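Local atomic coordinates of nuclear protein localization protein 4 homolog (PDB entry 4RV0), a protein that probably forms part of a complex that binds ubiquitinated proteins and is needed to export misfolded proteins from the ER for proteasomal degradation. Residues B[29-32]-B[33-36]. Residues are numbered along the deposited sequence; the frame is centred on the assembly and turned at random.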
loop_
_atom_site.group_PDB
_atom_site.type_symbol
_atom_site.label_atom_id
_atom_site.label_comp_id
_atom_site.label_asym_id
_atom_site.label_seq_id
_atom_site.Cartn_x
_atom_site.Cartn_y
_atom_site.Cartn_z
ATOM N N SER B 29 -17.212 16.295 13.827
ATOM C CA SER B 29 -17.051 15.478 15.025
ATOM C C SER B 29 -15.736 15.845 15.672
ATOM O O SER B 29 -14.896 16.544 15.092
ATOM C CB SER B 29 -17.058 13.975 14.724
ATOM O OG SER B 29 -18.321 13.548 14.277
ATOM N N ASN B 30 -15.576 15.371 16.895
ATOM C CA ASN B 30 -14.396 15.639 17.669
ATOM C C ASN B 30 -13.436 14.459 17.616
ATOM O O ASN B 30 -13.826 13.358 17.220
ATOM C CB ASN B 30 -14.814 15.938 19.092
ATOM C CG ASN B 30 -15.586 14.797 19.692
ATOM O OD1 ASN B 30 -14.993 13.841 20.192
ATOM N ND2 ASN B 30 -16.918 14.857 19.601
ATOM N N LEU B 31 -12.190 14.683 18.023
ATOM C CA LEU B 31 -11.182 13.632 17.975
ATOM C C LEU B 31 -11.504 12.410 18.846
ATOM O O LEU B 31 -11.128 11.287 18.493
ATOM C CB LEU B 31 -9.791 14.180 18.307
ATOM C CG LEU B 31 -9.099 15.061 17.258
ATOM C CD1 LEU B 31 -7.707 15.477 17.739
ATOM C CD2 LEU B 31 -9.016 14.375 15.910
ATOM N N LYS B 32 -12.159 12.611 19.993
ATOM C CA LYS B 32 -12.563 11.463 20.803
ATOM C C LYS B 32 -13.485 10.530 20.047
ATOM O O LYS B 32 -13.376 9.308 20.168
ATOM C CB LYS B 32 -13.237 11.862 22.122
ATOM C CG LYS B 32 -13.736 10.620 22.876
ATOM C CD LYS B 32 -14.196 10.920 24.278
ATOM C CE LYS B 32 -14.705 9.670 24.984
ATOM N NZ LYS B 32 -15.933 9.059 24.403
ATOM N N HIS B 33 -14.398 11.099 19.270
ATOM C CA HIS B 33 -15.295 10.277 18.485
ATOM C C HIS B 33 -14.523 9.441 17.475
ATOM O O HIS B 33 -14.893 8.299 17.209
ATOM C CB HIS B 33 -16.378 11.118 17.807
ATOM C CG HIS B 33 -17.382 10.304 17.050
ATOM N ND1 HIS B 33 -17.767 10.607 15.770
ATOM C CD2 HIS B 33 -18.062 9.186 17.398
ATOM C CE1 HIS B 33 -18.658 9.714 15.349
ATOM N NE2 HIS B 33 -18.840 8.839 16.325
ATOM N N LEU B 34 -13.450 10.004 16.921
ATOM C CA LEU B 34 -12.590 9.261 16.001
ATOM C C LEU B 34 -11.976 8.077 16.736
ATOM O O LEU B 34 -11.991 6.943 16.242
ATOM C CB LEU B 34 -11.496 10.157 15.411
ATOM C CG LEU B 34 -10.468 9.519 14.465
ATOM C CD1 LEU B 34 -11.118 8.910 13.224
ATOM C CD2 LEU B 34 -9.410 10.556 14.051
ATOM N N TYR B 35 -11.457 8.344 17.929
ATOM C CA TYR B 35 -10.891 7.288 18.764
ATOM C C TYR B 35 -11.935 6.217 19.079
ATOM O O TYR B 35 -11.655 5.018 18.973
ATOM C CB TYR B 35 -10.288 7.863 20.043
ATOM C CG TYR B 35 -8.848 8.333 19.918
ATOM C CD1 TYR B 35 -7.803 7.524 20.322
ATOM C CD2 TYR B 35 -8.541 9.594 19.405
ATOM C CE1 TYR B 35 -6.482 7.952 20.230
ATOM C CE2 TYR B 35 -7.220 10.037 19.307
ATOM C CZ TYR B 35 -6.198 9.204 19.718
ATOM O OH TYR B 35 -4.880 9.616 19.629
ATOM N N ASP B 36 -13.135 6.647 19.466
ATOM C CA ASP B 36 -14.219 5.708 19.748
ATOM C C ASP B 36 -14.579 4.902 18.496
ATOM O O ASP B 36 -14.836 3.700 18.573
ATOM C CB ASP B 36 -15.475 6.425 20.292
ATOM C CG ASP B 36 -15.297 6.968 21.717
ATOM O OD1 ASP B 36 -14.501 6.386 22.489
ATOM O OD2 ASP B 36 -15.979 7.968 22.070
#
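With its CG set between the backbone N and the carbonyl carbon (chi1 58°), the side chain of Asn30 folds over the first turn of helix 31-41, where OD1 accepts a hydrogen bond from the backbone N of His33 at 3.0 Å. This is an N-cap bond; the donor stands above the amide carbonyl plane, 45° out of it. His33 carries its CG anti to the backbone N (chi1 -176°), which leaves ND1 within 3.3 Å of Ser29 OG, the donor of a weak hydrogen bond. Lys32, the residue before His33, runs out extended and bends only at its last torsion, bringing NZ to OD2 of Asp36, one turn on, at 2.6 Å. This i to i+4 salt bridge uses the syn lone pair of OD2, on the side of the other carboxylate oxygen, and spans the same turn as the bond from Asp36 N to Lys32 O (2.8 Å). An alanine in place of Asp36 would probably leave the ammonium of Lys32 without its carboxylate mate and its long chain freer to swing. Leu31 O accepts a hydrogen bond from Tyr35 N at 3.0 Å and also lies in the plane of the Tyr35 ring, at its edge, 3.2 Å from CD2. CD2 of Leu31 meets CD2 of Leu34 at 4.3 Å on the buried side. The helix belongs to the ubiquitin-like (beta-grasp) domain of Npl4 and packs against its mixed sheet: Leu34 rests on Ile23 and Ile25 of strand 19-25, while Tyr35 OH bonds to Leu59 O and to Leu49 N of strand 48-50.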